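Local coordinates for protein transcriptional regulator, LacI family (Lactobacillus brevis, PDB 3JY6) that probably acts as a LacI-family transcription factor that binds regulatory DNA, this chain comprising its periplasmic-binding-protein-like domain, at residues Phe64-Pro75 / Met86-Met95; Cys98-Asp106 / Val256-Ala265. All coordinates share one frame; numbering follows the deposited sequence.

Interaction 1 (Phe64-Pro75 / Met86-Met95)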
loop_
_atom_site.group_PDB
_atom_site.type_symbol
_atom_site.label_atom_id
_atom_site.label_comp_id
_atom_site.label_asym_id
_atom_site.label_seq_id
_atom_site.Cartn_x
_atom_site.Cartn_y
_atom_site.Cartn_z
ATOM N N PHE A 64 1.555 -20.609 -15.684
ATOM C CA PHE A 64 2.342 -20.046 -14.600
ATOM C C PHE A 64 2.849 -21.316 -13.932
ATOM O O PHE A 64 2.196 -22.352 -14.026
ATOM C CB PHE A 64 1.466 -19.209 -13.655
ATOM C CG PHE A 64 1.261 -17.791 -14.123
ATOM C CD1 PHE A 64 0.322 -17.492 -15.106
ATOM C CD2 PHE A 64 2.053 -16.759 -13.623
ATOM C CE1 PHE A 64 0.180 -16.175 -15.594
ATOM C CE2 PHE A 64 1.919 -15.442 -14.102
ATOM C CZ PHE A 64 0.990 -15.152 -15.081
ATOM N N ASP A 65 4.001 -21.269 -13.278
ATOM C CA ASP A 65 4.513 -22.485 -12.663
ATOM C C ASP A 65 4.152 -22.715 -11.209
ATOM O O ASP A 65 4.540 -23.729 -10.632
ATOM C CB ASP A 65 6.029 -22.572 -12.826
ATOM C CG ASP A 65 6.454 -22.684 -14.287
ATOM O OD1 ASP A 65 5.607 -23.011 -15.151
ATOM O OD2 ASP A 65 7.647 -22.455 -14.574
ATOM N N GLY A 66 3.394 -21.797 -10.622
ATOM C CA GLY A 66 3.019 -21.949 -9.229
ATOM C C GLY A 66 2.036 -20.893 -8.774
ATOM O O GLY A 66 1.883 -19.845 -9.410
ATOM N N LEU A 67 1.372 -21.170 -7.662
ATOM C CA LEU A 67 0.392 -20.260 -7.118
ATOM C C LEU A 67 0.578 -20.078 -5.619
ATOM O O LEU A 67 0.638 -21.051 -4.867
ATOM C CB LEU A 67 -1.033 -20.790 -7.386
ATOM C CG LEU A 67 -2.200 -20.066 -6.699
ATOM C CD1 LEU A 67 -2.236 -18.625 -7.170
ATOM C CD2 LEU A 67 -3.514 -20.753 -6.999
ATOM N N ILE A 68 0.701 -18.827 -5.196
ATOM C CA ILE A 68 0.800 -18.527 -3.777
ATOM C C ILE A 68 -0.519 -17.814 -3.516
ATOM O O ILE A 68 -0.814 -16.763 -4.107
ATOM C CB ILE A 68 2.006 -17.641 -3.451
ATOM C CG1 ILE A 68 3.296 -18.379 -3.838
ATOM C CG2 ILE A 68 2.006 -17.312 -1.976
ATOM C CD1 ILE A 68 4.572 -17.674 -3.466
ATOM N N LEU A 69 -1.326 -18.410 -2.652
ATOM C CA LEU A 69 -2.656 -17.889 -2.384
ATOM C C LEU A 69 -2.853 -17.168 -1.052
ATOM O O LEU A 69 -2.758 -17.772 0.015
ATOM C CB LEU A 69 -3.643 -19.051 -2.494
ATOM C CG LEU A 69 -5.145 -18.815 -2.574
ATOM C CD1 LEU A 69 -5.490 -18.119 -3.889
ATOM C CD2 LEU A 69 -5.861 -20.170 -2.484
ATOM N N GLN A 70 -3.129 -15.872 -1.117
ATOM C CA GLN A 70 -3.368 -15.093 0.090
ATOM C C GLN A 70 -4.739 -14.464 -0.111
ATOM O O GLN A 70 -4.932 -13.265 0.116
ATOM C CB GLN A 70 -2.288 -14.008 0.255
ATOM C CG GLN A 70 -2.250 -13.331 1.637
ATOM C CD GLN A 70 -2.981 -12.006 1.675
ATOM O OE1 GLN A 70 -2.652 -11.079 0.931
ATOM N NE2 GLN A 70 -3.973 -11.903 2.557
ATOM N N SER A 71 -5.684 -15.283 -0.566
ATOM C CA SER A 71 -7.036 -14.814 -0.830
ATOM C C SER A 71 -8.169 -15.706 -0.319
ATOM O O SER A 71 -7.965 -16.538 0.564
ATOM C CB SER A 71 -7.192 -14.552 -2.325
ATOM O OG SER A 71 -6.191 -15.246 -3.045
ATOM N N PHE A 72 -9.351 -15.532 -0.903
ATOM C CA PHE A 72 -10.571 -16.230 -0.493
ATOM C C PHE A 72 -10.906 -17.628 -1.025
ATOM O O PHE A 72 -11.646 -18.358 -0.377
ATOM C CB PHE A 72 -11.761 -15.322 -0.795
ATOM C CG PHE A 72 -11.450 -13.853 -0.692
ATOM C CD1 PHE A 72 -11.195 -13.264 0.546
ATOM C CD2 PHE A 72 -11.422 -13.052 -1.837
ATOM C CE1 PHE A 72 -10.920 -11.890 0.645
ATOM C CE2 PHE A 72 -11.149 -11.685 -1.752
ATOM C CZ PHE A 72 -10.898 -11.101 -0.510
ATOM N N SER A 73 -10.395 -17.994 -2.193
ATOM C CA SER A 73 -10.692 -19.298 -2.795
ATOM C C SER A 73 -10.441 -20.522 -1.927
ATOM O O SER A 73 -9.340 -20.693 -1.384
ATOM C CB SER A 73 -9.903 -19.468 -4.094
ATOM O OG SER A 73 -10.373 -18.605 -5.103
ATOM N N ASN A 74 -11.459 -21.376 -1.801
ATOM C CA ASN A 74 -11.308 -22.614 -1.044
ATOM C C ASN A 74 -10.691 -23.619 -2.024
ATOM O O ASN A 74 -10.569 -23.341 -3.222
ATOM C CB ASN A 74 -12.661 -23.159 -0.551
ATOM C CG ASN A 74 -13.350 -22.244 0.447
ATOM O OD1 ASN A 74 -12.756 -21.825 1.444
ATOM N ND2 ASN A 74 -14.626 -21.947 0.193
ATOM N N PRO A 75 -10.288 -24.793 -1.529
ATOM C CA PRO A 75 -9.692 -25.812 -2.394
ATOM C C PRO A 75 -10.613 -26.341 -3.497
ATOM O O PRO A 75 -10.127 -26.660 -4.582
ATOM C CB PRO A 75 -9.267 -26.888 -1.405
ATOM C CG PRO A 75 -8.909 -26.069 -0.186
ATOM C CD PRO A 75 -10.065 -25.118 -0.110
ATOM N N MET A 86 -0.450 -26.978 -11.126
ATOM C CA MET A 86 0.699 -26.335 -10.512
ATOM C C MET A 86 0.674 -26.390 -8.993
ATOM O O MET A 86 -0.391 -26.422 -8.381
ATOM C CB MET A 86 0.781 -24.861 -10.960
ATOM C CG MET A 86 -0.303 -23.945 -10.382
ATOM S SD MET A 86 -0.337 -22.252 -11.072
ATOM C CE MET A 86 -1.099 -22.572 -12.700
ATOM N N PRO A 87 1.855 -26.425 -8.368
ATOM C CA PRO A 87 1.919 -26.467 -6.908
ATOM C C PRO A 87 1.276 -25.214 -6.318
ATOM O O PRO A 87 1.279 -24.151 -6.941
ATOM C CB PRO A 87 3.417 -26.563 -6.617
ATOM C CG PRO A 87 4.060 -25.911 -7.840
ATOM C CD PRO A 87 3.201 -26.446 -8.967
ATOM N N VAL A 88 0.723 -25.348 -5.117
ATOM C CA VAL A 88 0.050 -24.244 -4.447
ATOM C C VAL A 88 0.500 -24.116 -3.001
ATOM O O VAL A 88 0.771 -25.119 -2.335
ATOM C CB VAL A 88 -1.489 -24.459 -4.426
ATOM C CG1 VAL A 88 -2.189 -23.272 -3.772
ATOM C CG2 VAL A 88 -2.020 -24.681 -5.859
ATOM N N VAL A 89 0.589 -22.878 -2.521
ATOM C CA VAL A 89 0.921 -22.612 -1.125
ATOM C C VAL A 89 -0.034 -21.503 -0.708
ATOM O O VAL A 89 -0.208 -20.532 -1.438
ATOM C CB VAL A 89 2.381 -22.113 -0.915
ATOM C CG1 VAL A 89 2.607 -21.786 0.557
ATOM C CG2 VAL A 89 3.369 -23.173 -1.318
ATOM N N SER A 90 -0.662 -21.652 0.452
ATOM C CA SER A 90 -1.592 -20.641 0.942
ATOM C C SER A 90 -0.945 -19.846 2.085
ATOM O O SER A 90 -0.087 -20.350 2.810
ATOM C CB SER A 90 -2.888 -21.309 1.417
ATOM O OG SER A 90 -3.974 -20.399 1.353
ATOM N N VAL A 91 -1.350 -18.595 2.229
ATOM C CA VAL A 91 -0.791 -17.744 3.270
ATOM C C VAL A 91 -1.835 -16.915 4.005
ATOM O O VAL A 91 -2.787 -16.411 3.400
ATOM C CB VAL A 91 0.260 -16.761 2.686
ATOM C CG1 VAL A 91 0.919 -15.962 3.812
ATOM C CG2 VAL A 91 1.300 -17.528 1.891
ATOM N N ASP A 92 -1.641 -16.802 5.318
ATOM C CA ASP A 92 -2.489 -15.996 6.195
ATOM C C ASP A 92 -3.964 -16.390 6.201
ATOM O O ASP A 92 -4.826 -15.533 6.359
ATOM C CB ASP A 92 -2.362 -14.518 5.790
ATOM C CG ASP A 92 -2.953 -13.575 6.820
ATOM O OD1 ASP A 92 -2.507 -13.613 7.983
ATOM O OD2 ASP A 92 -3.864 -12.792 6.477
ATOM N N ARG A 93 -4.258 -17.678 6.067
ATOM C CA ARG A 93 -5.648 -18.108 6.011
ATOM C C ARG A 93 -6.233 -18.875 7.173
ATOM O O ARG A 93 -7.438 -18.827 7.387
ATOM C CB ARG A 93 -5.888 -18.908 4.728
ATOM C CG ARG A 93 -6.213 -18.044 3.522
ATOM C CD ARG A 93 -7.603 -17.460 3.671
ATOM N NE ARG A 93 -8.588 -18.506 3.950
ATOM C CZ ARG A 93 -9.092 -19.339 3.041
ATOM N NH1 ARG A 93 -8.714 -19.254 1.769
ATOM N NH2 ARG A 93 -9.967 -20.266 3.410
ATOM N N GLU A 94 -5.410 -19.587 7.923
ATOM C CA GLU A 94 -5.927 -20.367 9.040
ATOM C C GLU A 94 -7.070 -21.255 8.534
ATOM O O GLU A 94 -8.196 -21.185 9.023
ATOM C CB GLU A 94 -6.445 -19.457 10.155
ATOM C CG GLU A 94 -6.443 -20.132 11.527
ATOM C CD GLU A 94 -5.168 -19.863 12.308
ATOM O OE1 GLU A 94 -5.060 -18.775 12.919
ATOM O OE2 GLU A 94 -4.268 -20.730 12.304
ATOM N N MET A 95 -6.760 -22.074 7.533
ATOM C CA MET A 95 -7.715 -23.007 6.934
ATOM C C MET A 95 -7.479 -24.372 7.581
ATOM O O MET A 95 -6.335 -24.805 7.697
ATOM C CB MET A 95 -7.439 -23.115 5.434
ATOM C CG MET A 95 -8.630 -23.512 4.579
ATOM S SD MET A 95 -8.125 -24.141 2.949
ATOM C CE MET A 95 -6.863 -22.981 2.465
#
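The guanidinium of Arg93 meets the carbonyls of the turn that follows strand 66-70: Ser73 O at its edge and in plane, Ser71 O near the plane but tilted 27° out of it. The second is a hydrogen bond, 3.1 Å from Arg93 NH1 to Ser71 O. The bend at chi2 (-71°) brings Arg93 CD to 3.3 Å from Ser71 O, and a further bend at chi3 then turns NE and the guanidinium to the carbonyls. Asn74 crosses the guanidinium at about a right angle, their planes 68° apart.

Between the strands the bonding is parallel. Leu69 O is gripped twice, by Val91 N at 2.7 Å and Ser90 OG at 3.2 Å, from opposite faces of its plane. The side chains of Ile68 and Val91 lie side by side, pointing the same way, with CG2 3.9 Å from CG2. At the other end, Met86 SD rests 3.6 Å from Gly66 C while its CE reaches the carbonyl of Phe64.

This is a beta-alpha-beta crossover, with helix 75-82 joining two neighbouring parallel strands. Strand 9-14 pairs with the other edge of 66-70; helix 236-251 covers the Val89 and Val91 side, and helix 49-60 packs against Leu67 and Leu69.

Interaction 2 (Cys98-Asp106 / Val256-Ala265)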
loop_
_atom_site.group_PDB
_atom_site.type_symbol
_atom_site.label_atom_id
_atom_site.label_comp_id
_atom_site.label_asym_id
_atom_site.label_seq_id
_atom_site.Cartn_x
_atom_site.Cartn_y
_atom_site.Cartn_z
ATOM N N CYS A 98 -6.379 -28.189 5.231
ATOM C CA CYS A 98 -5.897 -27.653 3.954
ATOM C C CYS A 98 -5.091 -28.696 3.168
ATOM O O CYS A 98 -4.216 -29.357 3.715
ATOM C CB CYS A 98 -5.029 -26.410 4.200
ATOM S SG CYS A 98 -4.557 -25.479 2.703
ATOM N N PRO A 99 -5.366 -28.835 1.862
ATOM C CA PRO A 99 -4.676 -29.794 0.992
ATOM C C PRO A 99 -3.242 -29.421 0.569
ATOM O O PRO A 99 -2.471 -30.281 0.117
ATOM C CB PRO A 99 -5.612 -29.897 -0.202
ATOM C CG PRO A 99 -6.110 -28.490 -0.322
ATOM C CD PRO A 99 -6.416 -28.118 1.114
ATOM N N TRP A 100 -2.878 -28.153 0.694
ATOM C CA TRP A 100 -1.527 -27.750 0.315
ATOM C C TRP A 100 -0.818 -27.144 1.522
ATOM O O TRP A 100 -1.447 -26.885 2.543
ATOM C CB TRP A 100 -1.574 -26.780 -0.877
ATOM C CG TRP A 100 -2.680 -25.786 -0.836
ATOM C CD1 TRP A 100 -2.807 -24.740 0.028
ATOM C CD2 TRP A 100 -3.840 -25.752 -1.683
ATOM N NE1 TRP A 100 -3.968 -24.047 -0.235
ATOM C CE2 TRP A 100 -4.608 -24.633 -1.292
ATOM C CE3 TRP A 100 -4.277 -26.523 -2.766
ATOM C CZ2 TRP A 100 -5.822 -24.305 -1.907
ATOM C CZ3 TRP A 100 -5.483 -26.193 -3.381
ATOM C CH2 TRP A 100 -6.228 -25.077 -2.963
ATOM N N PRO A 101 0.507 -26.948 1.443
ATOM C CA PRO A 101 1.213 -26.368 2.595
ATOM C C PRO A 101 0.717 -24.952 2.890
ATOM O O PRO A 101 0.282 -24.243 1.980
ATOM C CB PRO A 101 2.677 -26.364 2.147
ATOM C CG PRO A 101 2.743 -27.438 1.066
ATOM C CD PRO A 101 1.438 -27.255 0.337
ATOM N N GLN A 102 0.794 -24.540 4.151
ATOM C CA GLN A 102 0.354 -23.203 4.542
ATOM C C GLN A 102 1.334 -22.454 5.423
ATOM O O GLN A 102 2.071 -23.043 6.204
ATOM C CB GLN A 102 -0.934 -23.251 5.340
ATOM C CG GLN A 102 -2.158 -23.756 4.659
ATOM C CD GLN A 102 -3.261 -23.876 5.668
ATOM O OE1 GLN A 102 -3.208 -24.732 6.562
ATOM N NE2 GLN A 102 -4.253 -22.997 5.569
ATOM N N VAL A 103 1.280 -21.132 5.313
ATOM C CA VAL A 103 2.094 -20.238 6.112
ATOM C C VAL A 103 1.085 -19.349 6.832
ATOM O O VAL A 103 0.328 -18.595 6.206
ATOM C CB VAL A 103 3.033 -19.386 5.230
ATOM C CG1 VAL A 103 3.850 -18.413 6.113
ATOM C CG2 VAL A 103 3.969 -20.303 4.448
ATOM N N VAL A 104 1.063 -19.446 8.156
ATOM C CA VAL A 104 0.122 -18.670 8.938
ATOM C C VAL A 104 0.734 -18.026 10.180
ATOM O O VAL A 104 1.873 -18.306 10.564
ATOM C CB VAL A 104 -1.062 -19.557 9.413
ATOM C CG1 VAL A 104 -1.688 -20.293 8.241
ATOM C CG2 VAL A 104 -0.575 -20.551 10.465
ATOM N N THR A 105 -0.071 -17.182 10.810
ATOM C CA THR A 105 0.292 -16.479 12.038
ATOM C C THR A 105 -0.414 -17.196 13.198
ATOM O O THR A 105 -1.472 -17.793 13.013
ATOM C CB THR A 105 -0.219 -15.009 12.014
ATOM O OG1 THR A 105 0.342 -14.317 10.893
ATOM C CG2 THR A 105 0.149 -14.286 13.303
ATOM N N ASP A 106 0.176 -17.137 14.387
ATOM C CA ASP A 106 -0.427 -17.744 15.578
ATOM C C ASP A 106 -1.451 -16.710 16.050
ATOM O O ASP A 106 -1.264 -16.064 17.077
ATOM C CB ASP A 106 0.641 -17.950 16.653
ATOM C CG ASP A 106 1.353 -16.651 17.021
ATOM O OD1 ASP A 106 1.798 -15.927 16.100
ATOM O OD2 ASP A 106 1.463 -16.355 18.229
ATOM N N VAL A 256 6.133 -31.866 -0.616
ATOM C CA VAL A 256 5.992 -31.136 0.639
ATOM C C VAL A 256 4.660 -31.424 1.323
ATOM O O VAL A 256 3.603 -31.102 0.796
ATOM C CB VAL A 256 6.105 -29.614 0.409
ATOM C CG1 VAL A 256 6.132 -28.887 1.752
ATOM C CG2 VAL A 256 7.360 -29.301 -0.409
ATOM N N ALA A 257 4.726 -32.025 2.505
ATOM C CA ALA A 257 3.528 -32.355 3.273
ATOM C C ALA A 257 2.649 -31.112 3.471
ATOM O O ALA A 257 3.150 -30.016 3.705
ATOM C CB ALA A 257 3.930 -32.940 4.630
ATOM N N PRO A 258 1.321 -31.277 3.394
ATOM C CA PRO A 258 0.421 -30.130 3.570
ATOM C C PRO A 258 0.210 -29.708 5.026
ATOM O O PRO A 258 -0.895 -29.821 5.561
ATOM C CB PRO A 258 -0.864 -30.615 2.928
ATOM C CG PRO A 258 -0.880 -32.086 3.347
ATOM C CD PRO A 258 0.561 -32.514 3.103
ATOM N N GLU A 259 1.270 -29.230 5.669
ATOM C CA GLU A 259 1.171 -28.781 7.053
ATOM C C GLU A 259 1.330 -27.262 7.135
ATOM O O GLU A 259 1.681 -26.615 6.145
ATOM C CB GLU A 259 2.213 -29.496 7.914
ATOM C CG GLU A 259 3.563 -29.659 7.241
ATOM C CD GLU A 259 4.284 -30.936 7.663
ATOM O OE1 GLU A 259 5.269 -31.317 6.998
ATOM O OE2 GLU A 259 3.869 -31.569 8.658
ATOM N N LYS A 260 1.048 -26.700 8.307
ATOM C CA LYS A 260 1.138 -25.262 8.507
ATOM C C LYS A 260 2.454 -24.843 9.147
ATOM O O LYS A 260 2.928 -25.474 10.094
ATOM C CB LYS A 260 -0.021 -24.782 9.387
ATOM C CG LYS A 260 -1.303 -25.588 9.206
ATOM C CD LYS A 260 -2.558 -24.789 9.562
ATOM C CE LYS A 260 -2.599 -24.363 11.016
ATOM N NZ LYS A 260 -3.900 -23.698 11.298
ATOM N N MET A 261 3.050 -23.782 8.612
ATOM C CA MET A 261 4.288 -23.249 9.141
ATOM C C MET A 261 3.841 -21.996 9.865
ATOM O O MET A 261 3.268 -21.087 9.255
ATOM C CB MET A 261 5.261 -22.892 8.016
ATOM C CG MET A 261 6.447 -22.057 8.454
ATOM S SD MET A 261 7.572 -21.794 7.076
ATOM C CE MET A 261 9.169 -21.748 7.954
ATOM N N VAL A 262 4.087 -21.963 11.169
ATOM C CA VAL A 262 3.676 -20.832 11.969
ATOM C C VAL A 262 4.761 -19.784 12.144
ATOM O O VAL A 262 5.850 -20.074 12.636
ATOM C CB VAL A 262 3.172 -21.295 13.359
ATOM C CG1 VAL A 262 4.267 -22.023 14.079
ATOM C CG2 VAL A 262 2.690 -20.110 14.179
ATOM N N ILE A 263 4.446 -18.565 11.709
ATOM C CA ILE A 263 5.337 -17.427 11.839
ATOM C C ILE A 263 4.714 -16.608 12.969
ATOM O O ILE A 263 3.741 -15.892 12.762
ATOM C CB ILE A 263 5.368 -16.581 10.547
ATOM C CG1 ILE A 263 5.904 -17.420 9.377
ATOM C CG2 ILE A 263 6.222 -15.338 10.767
ATOM C CD1 ILE A 263 7.329 -17.884 9.536
ATOM N N PRO A 264 5.251 -16.728 14.190
ATOM C CA PRO A 264 4.705 -15.976 15.323
ATOM C C PRO A 264 4.713 -14.459 15.144
ATOM O O PRO A 264 5.699 -13.868 14.698
ATOM C CB PRO A 264 5.581 -16.425 16.482
ATOM C CG PRO A 264 6.887 -16.721 15.811
ATOM C CD PRO A 264 6.453 -17.474 14.595
ATOM N N ALA A 265 3.590 -13.836 15.472
ATOM C CA ALA A 265 3.490 -12.391 15.377
ATOM C C ALA A 265 4.285 -11.837 16.551
ATOM O O ALA A 265 4.540 -12.543 17.530
ATOM C CB ALA A 265 2.032 -11.948 15.477
#
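Gln102 O receives Met261 N at 2.7 Å, with an N-H...O angle of 161°, and Lys260 CA adds a CA-H...O contact to the same oxygen. This pair is one rung of a parallel beta ladder in which strand 260-262, from late in the chain, forms an outermost strand, within this chain, of the six-stranded sheet of a periplasmic-binding-protein-like domain. The ladder continues through Val104 N to Met261 O and closes with a nearly straight bond, 2.8 Å from Ile263 N to Val104 O.

Lys260 lies alongside Gln102, both pointing the same way, and its ammonium continues to a salt bridge with Glu94. On the other face, Val103 CG1 meets Ile263 CG1 at 4.0 Å, beside helix 236-251. Before the ladder, Pro258 centres an inverse gamma turn and presses its CB to 3.3 Å from Pro99 O, while the Pro101 ring and the Val256 side chain cross at about a right angle, CG against CG1.

Past the strands, Asp106 takes over the bonding with its side chain: a chi1 of 57° sets CG between its own N and carbonyl carbon, with the carboxylate turned to segment 256-265. Asp106 OD1 uses its syn lone pair to accept from Ala265 N at 2.8 Å. An alanine here is likely to cost Ala265 N its acceptor and let the end of segment 256-265 drift from the 98-106 side. The same Asp106 OD1 lies 3.0 Å from Pro264 CA.

Interactions 1 and 2 follow one another along the chain, their centres about 11 Å apart, and share one parallel sheet. Strand 88-91 of the first and strand 102-104 of the second are neighbours in it, so the order 66-70, 88-91, 102-104, 260-262 runs through both. The seam between them is probably bonded through Val103, whose N lies 3.0 Å from Ser90 O and whose O lies 2.8 Å from Asp92 N. Interaction 1 closes a local crossover, whereas interaction 2 spans about 150 residues, including the whole four-stranded sheet. The chain thus returns to complete the first sheet, as in two-lobed periplasmic-binding-protein folds, and helix 236-251 packs on both contacts.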